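Local coordinates for protein putative N-acetylmuramoyl-L-alanine amidase,autolysin cwp6 (Peptoclostridium difficile, PDB 5J72) that probably cleaves the amide bond between N-acetylmuramic acid and L-alanine in peptidoglycan, as a zinc-containing autolysin that carries CWB2 cell-wall-binding domains, at residues G298-L303 with I325-K330; K260-N265 with L274-K279. One frame throughout, in Å; residues are numbered along the deposited sequence.

Contact 1 (G298-L303 with I325-K330); sequences GTYNWL and IDQISK. With CA (calcium ion), chain D.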
loop_
_atom_site.group_PDB
_atom_site.type_symbol
_atom_site.label_atom_id
_atom_site.label_comp_id
_atom_site.label_asym_id
_atom_site.label_seq_id
_atom_site.Cartn_x
_atom_site.Cartn_y
_atom_site.Cartn_z
ATOM N N GLY A 298 11.723 10.811 26.761
ATOM C CA GLY A 298 10.350 10.919 27.230
ATOM C C GLY A 298 9.515 9.763 26.698
ATOM O O GLY A 298 8.728 9.164 27.440
ATOM N N THR A 299 9.681 9.453 25.421
ATOM C CA THR A 299 8.943 8.306 24.818
ATOM C C THR A 299 9.334 7.021 25.508
ATOM O O THR A 299 8.481 6.230 25.948
ATOM C CB THR A 299 9.279 8.274 23.356
ATOM O OG1 THR A 299 8.899 9.553 22.825
ATOM C CG2 THR A 299 8.533 7.173 22.600
ATOM N N TYR A 300 10.662 6.818 25.645
ATOM C CA TYR A 300 11.155 5.610 26.317
ATOM C C TYR A 300 10.568 5.467 27.708
ATOM O O TYR A 300 10.127 4.378 28.089
ATOM C CB TYR A 300 12.716 5.637 26.345
ATOM C CG TYR A 300 13.275 4.397 27.015
ATOM C CD1 TYR A 300 13.393 3.201 26.317
ATOM C CD2 TYR A 300 13.657 4.415 28.357
ATOM C CE1 TYR A 300 13.886 2.042 26.936
ATOM C CE2 TYR A 300 14.143 3.267 28.991
ATOM C CZ TYR A 300 14.263 2.085 28.276
ATOM O OH TYR A 300 14.776 0.964 28.906
ATOM N N ASN A 301 10.510 6.567 28.517
ATOM C CA ASN A 301 9.981 6.399 29.884
ATOM C C ASN A 301 8.531 6.012 29.886
ATOM O O ASN A 301 8.115 5.188 30.694
ATOM C CB ASN A 301 10.185 7.722 30.747
ATOM C CG ASN A 301 11.666 8.034 30.964
ATOM O OD1 ASN A 301 12.463 7.094 31.073
ATOM N ND2 ASN A 301 12.142 9.291 30.936
ATOM N N TRP A 302 7.736 6.582 28.991
ATOM C CA TRP A 302 6.298 6.220 28.960
ATOM C C TRP A 302 6.142 4.784 28.425
ATOM O O TRP A 302 5.416 3.993 29.029
ATOM C CB TRP A 302 5.584 7.264 28.062
ATOM C CG TRP A 302 4.093 7.079 28.023
ATOM C CD1 TRP A 302 3.189 7.456 28.963
ATOM C CD2 TRP A 302 3.342 6.402 27.003
ATOM N NE1 TRP A 302 1.942 7.049 28.619
ATOM C CE2 TRP A 302 1.996 6.408 27.407
ATOM C CE3 TRP A 302 3.683 5.805 25.765
ATOM C CZ2 TRP A 302 0.977 5.837 26.631
ATOM C CZ3 TRP A 302 2.675 5.242 25.000
ATOM C CH2 TRP A 302 1.334 5.260 25.439
ATOM N N LEU A 303 6.820 4.433 27.322
ATOM C CA LEU A 303 6.703 3.069 26.770
ATOM C C LEU A 303 7.142 2.034 27.808
ATOM O O LEU A 303 6.546 0.965 27.901
ATOM C CB LEU A 303 7.617 2.932 25.552
ATOM C CG LEU A 303 7.200 3.743 24.303
ATOM C CD1 LEU A 303 8.300 3.523 23.271
ATOM C CD2 LEU A 303 5.773 3.301 23.773
ATOM N N ILE A 325 16.483 -1.398 18.042
ATOM C CA ILE A 325 15.833 -2.690 18.297
ATOM C C ILE A 325 16.258 -3.236 19.684
ATOM O O ILE A 325 15.455 -3.780 20.428
ATOM C CB ILE A 325 16.165 -3.673 17.147
ATOM C CG1 ILE A 325 15.521 -3.143 15.842
ATOM C CG2 ILE A 325 15.691 -5.085 17.475
ATOM C CD1 ILE A 325 15.571 -4.133 14.678
ATOM N N ASP A 326 17.522 -3.087 20.019
ATOM C CA ASP A 326 18.007 -3.520 21.312
ATOM C C ASP A 326 17.290 -2.774 22.425
ATOM O O ASP A 326 16.889 -3.397 23.408
ATOM C CB ASP A 326 19.493 -3.182 21.449
ATOM C CG ASP A 326 19.950 -3.554 22.850
ATOM O OD1 ASP A 326 20.171 -2.626 23.681
ATOM O OD2 ASP A 326 20.067 -4.763 23.126
ATOM N N GLN A 327 17.163 -1.445 22.295
ATOM C CA GLN A 327 16.487 -0.604 23.305
ATOM C C GLN A 327 15.049 -1.049 23.521
ATOM O O GLN A 327 14.636 -1.298 24.658
ATOM C CB GLN A 327 16.463 0.831 22.831
ATOM C CG GLN A 327 15.809 1.763 23.850
ATOM C CD GLN A 327 15.673 3.181 23.298
ATOM O OE1 GLN A 327 15.220 3.391 22.176
ATOM N NE2 GLN A 327 15.992 4.209 24.095
ATOM N N ILE A 328 14.297 -1.194 22.408
ATOM C CA ILE A 328 12.879 -1.528 22.510
ATOM C C ILE A 328 12.641 -2.985 22.801
ATOM O O ILE A 328 11.709 -3.343 23.545
ATOM C CB ILE A 328 12.174 -1.065 21.206
ATOM C CG1 ILE A 328 12.347 0.459 21.049
ATOM C CG2 ILE A 328 10.673 -1.511 21.266
ATOM C CD1 ILE A 328 11.800 1.250 22.289
ATOM N N SER A 329 13.467 -3.868 22.226
ATOM C CA SER A 329 13.329 -5.273 22.533
ATOM C C SER A 329 13.386 -5.503 24.041
ATOM O O SER A 329 12.754 -6.432 24.538
ATOM C CB SER A 329 14.486 -6.066 21.901
ATOM O OG SER A 329 14.243 -7.456 22.067
ATOM N N LYS A 330 14.178 -4.706 24.765
ATOM C CA LYS A 330 14.320 -4.872 26.237
ATOM C C LYS A 330 13.056 -4.469 27.002
ATOM O O LYS A 330 12.856 -4.928 28.142
ATOM C CB LYS A 330 15.501 -4.032 26.708
ATOM C CG LYS A 330 16.799 -4.710 26.330
ATOM C CD LYS A 330 18.016 -3.941 26.764
ATOM C CE LYS A 330 19.205 -4.812 26.440
ATOM N NZ LYS A 330 20.396 -3.998 26.159
HETATM CA CA CA D . 11.663 -7.968 26.098
HETATM O O HOH W 1 15.957 -0.772 26.930
HETATM O O HOH W 2 11.389 -9.905 25.130
#
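Tyr300 and Gln327 pass each other at a slant between two helices, the phenol ring and the side-chain amide planes 17° apart. The contact is made at one ortho-meta side of the ring: Gln327 NE2 comes within 3.6 Å of Tyr300 CD1, and Gln327 CG lies 3.6 Å from Tyr300 CE1. An extended Gln327 chain, its CG anti to the backbone N (chi1 -178°), carries the amide across to the ring. Its rotation is held from outside the pair, since Gln327 OE1 accepts a hydrogen bond from Val295 N. Further out, one water bridges the same two residues, lying 2.9 Å from Tyr300 OH and donating to Gln327 O at 2.7 Å. Beneath this polar layer the approach is apolar and looser, with Leu303 CD1 4.3 Å from Ile328 CD1. On the remote side of the second helix, Lys330 NZ forms a salt bridge (2.8 Å) to the syn lone pair of Asp326 OD1, four residues earlier. Just along the chain, Ser329 O and Ala332 O both bind the calcium ion. Such pairing of neighbouring helices over one face of a parallel four-stranded sheet is characteristic of a three-layer alpha/beta fold, here that of a CWB2 domain.

Contact 2 (K260-N265 with L274-K279); sequences KIYIAN and LNISSK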
loop_
_atom_site.group_PDB
_atom_site.type_symbol
_atom_site.label_atom_id
_atom_site.label_comp_id
_atom_site.label_asym_id
_atom_site.label_seq_id
_atom_site.Cartn_x
_atom_site.Cartn_y
_atom_site.Cartn_z
ATOM N N LYS A 260 0.994 -2.228 21.752
ATOM C CA LYS A 260 1.744 -2.550 20.548
ATOM C C LYS A 260 2.176 -1.228 19.905
ATOM O O LYS A 260 1.399 -0.258 19.938
ATOM C CB LYS A 260 0.837 -3.345 19.576
ATOM C CG LYS A 260 1.285 -3.226 18.124
ATOM C CD LYS A 260 0.753 -4.444 17.254
ATOM C CE LYS A 260 -0.615 -4.922 17.605
ATOM N NZ LYS A 260 -1.166 -5.859 16.533
ATOM N N ILE A 261 3.391 -1.151 19.355
ATOM C CA ILE A 261 3.784 0.066 18.673
ATOM C C ILE A 261 4.425 -0.283 17.329
ATOM O O ILE A 261 4.996 -1.351 17.144
ATOM C CB ILE A 261 4.763 0.950 19.496
ATOM C CG1 ILE A 261 6.057 0.174 19.841
ATOM C CG2 ILE A 261 4.041 1.450 20.772
ATOM C CD1 ILE A 261 7.082 1.106 20.536
ATOM N N TYR A 262 4.270 0.627 16.376
ATOM C CA TYR A 262 4.866 0.512 15.075
ATOM C C TYR A 262 5.814 1.675 15.047
ATOM O O TYR A 262 5.383 2.809 15.073
ATOM C CB TYR A 262 3.797 0.673 13.960
ATOM C CG TYR A 262 2.833 -0.506 13.945
ATOM C CD1 TYR A 262 3.149 -1.681 13.272
ATOM C CD2 TYR A 262 1.617 -0.443 14.602
ATOM C CE1 TYR A 262 2.275 -2.752 13.232
ATOM C CE2 TYR A 262 0.732 -1.532 14.598
ATOM C CZ TYR A 262 1.073 -2.682 13.902
ATOM O OH TYR A 262 0.265 -3.781 13.888
ATOM N N ILE A 263 7.145 1.404 14.958
ATOM C CA ILE A 263 8.129 2.495 14.990
ATOM C C ILE A 263 8.605 2.880 13.597
ATOM O O ILE A 263 8.852 1.997 12.736
ATOM C CB ILE A 263 9.332 1.983 15.828
ATOM C CG1 ILE A 263 8.885 1.760 17.282
ATOM C CG2 ILE A 263 10.461 2.993 15.760
ATOM C CD1 ILE A 263 9.921 0.926 18.096
ATOM N N ALA A 264 8.747 4.157 13.351
ATOM C CA ALA A 264 9.332 4.642 12.089
ATOM C C ALA A 264 10.288 5.796 12.466
ATOM O O ALA A 264 10.144 6.405 13.552
ATOM C CB ALA A 264 8.256 5.185 11.123
ATOM N N ASN A 265 11.255 6.090 11.572
ATOM C CA ASN A 265 12.190 7.199 11.814
ATOM C C ASN A 265 11.405 8.496 11.537
ATOM O O ASN A 265 10.894 8.653 10.464
ATOM C CB ASN A 265 13.415 7.040 10.909
ATOM C CG ASN A 265 14.456 8.077 11.235
ATOM O OD1 ASN A 265 14.146 9.277 11.194
ATOM N ND2 ASN A 265 15.693 7.686 11.572
ATOM N N LEU A 274 3.880 6.437 6.783
ATOM C CA LEU A 274 2.717 6.389 5.901
ATOM C C LEU A 274 2.382 4.965 5.504
ATOM O O LEU A 274 1.217 4.561 5.558
ATOM C CB LEU A 274 3.137 7.159 4.569
ATOM C CG LEU A 274 2.048 7.330 3.495
ATOM C CD1 LEU A 274 2.467 8.414 2.511
ATOM C CD2 LEU A 274 1.810 6.097 2.693
ATOM N N ASN A 275 3.409 4.173 5.121
ATOM C CA ASN A 275 3.135 2.794 4.709
ATOM C C ASN A 275 2.500 1.920 5.813
ATOM O O ASN A 275 1.781 1.021 5.464
ATOM C CB ASN A 275 4.489 2.100 4.247
ATOM C CG ASN A 275 4.752 2.452 2.772
ATOM O OD1 ASN A 275 3.781 2.576 2.004
ATOM N ND2 ASN A 275 6.008 2.697 2.322
ATOM N N ILE A 276 2.788 2.164 7.145
ATOM C CA ILE A 276 2.194 1.301 8.179
ATOM C C ILE A 276 0.889 1.932 8.781
ATOM O O ILE A 276 0.246 1.339 9.637
ATOM C CB ILE A 276 3.276 1.074 9.278
ATOM C CG1 ILE A 276 2.868 -0.102 10.185
ATOM C CG2 ILE A 276 3.463 2.390 10.119
ATOM C CD1 ILE A 276 2.693 -1.487 9.420
ATOM N N SER A 277 0.519 3.115 8.291
ATOM C CA SER A 277 -0.630 3.886 8.808
ATOM C C SER A 277 -1.956 3.119 8.777
ATOM O O SER A 277 -2.721 3.126 9.763
ATOM C CB SER A 277 -0.815 5.151 7.924
ATOM O OG SER A 277 -0.082 6.163 8.558
ATOM N N SER A 278 -2.253 2.439 7.662
ATOM C CA SER A 278 -3.552 1.779 7.625
ATOM C C SER A 278 -3.568 0.639 8.599
ATOM O O SER A 278 -4.627 0.353 9.164
ATOM C CB SER A 278 -3.926 1.295 6.201
ATOM O OG SER A 278 -3.031 0.279 5.744
ATOM N N LYS A 279 -2.435 0.022 8.829
ATOM C CA LYS A 279 -2.443 -1.141 9.699
ATOM C C LYS A 279 -2.489 -0.674 11.192
ATOM O O LYS A 279 -3.264 -1.212 12.007
ATOM C CB LYS A 279 -1.166 -1.949 9.403
ATOM C CG LYS A 279 -0.948 -3.070 10.437
ATOM C CD LYS A 279 -2.137 -4.081 10.432
ATOM C CE LYS A 279 -1.794 -5.284 11.319
ATOM N NZ LYS A 279 -3.003 -5.978 11.827
#
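The phenol ring of Tyr262 is met obliquely by two side chains of the helix, Ile276 near its base and Lys279 near its hydroxyl, while the ring of Tyr312 from strand 308-314 also meets it, the two planes about 20° apart. Ile276 crosses the tyrosine at roughly a right angle. Its CG1 makes the tightest approach, 3.5 Å from Tyr262 CD1, and its CD1 continues outward to lie 4.0 Å from Tyr262 CE1. This follows from a chi1 of -165°, which sets CG1 anti to the backbone N and turns that branch to the strand. Lys279 instead runs obliquely past the far end of the ring, where its CG is 4.0 Å from Tyr262 CZ and its CE 3.6 Å from Tyr262 OH. With CG turned to the ring by chi1, a bend at chi2 (61°) folds the rest of the chain so that CE also comes alongside the hydroxyl. The polar ends converge on Asp283, further along the helix: Lys279 NZ and Lys260 NZ each form a salt bridge to its carboxylate, and Tyr262 OH is hydrogen-bonded to it. That shared anion probably offsets the proximity of the two ammonium groups, whose nitrogens are 5.1 Å apart. Helix 346-357 covers Ile276 from beyond, through Val353 and Phe357. A helix packed on the strand that precedes it, before the chain enters parallel strand 287-290, is the signature of a beta-alpha-beta crossover, the building unit of this CWB2 sheet.

Followed from the N terminus, the two contacts come in series, neither nested nor crossed. Contact 2 closes first, over the short connection between strand 260-265 and helix 270-283. The chain then passes through strand 287-290 into helix 297-306, and contact 1 closes a longer loop that includes strand 308-314. Strand 260-265 sits inside the sheet and joins the two layers: alternate side chains face the helix of contact 2, whereas Ile261 and Ile263 point to the other face. There Ile261 CD1 packs on Leu303 CD1 (3.8 Å) and Ile263 CD1 on Ile328 CG1 (3.9 Å). Helices on both faces are thus tied through one strand, illustrating how an alpha/beta sandwich is assembled.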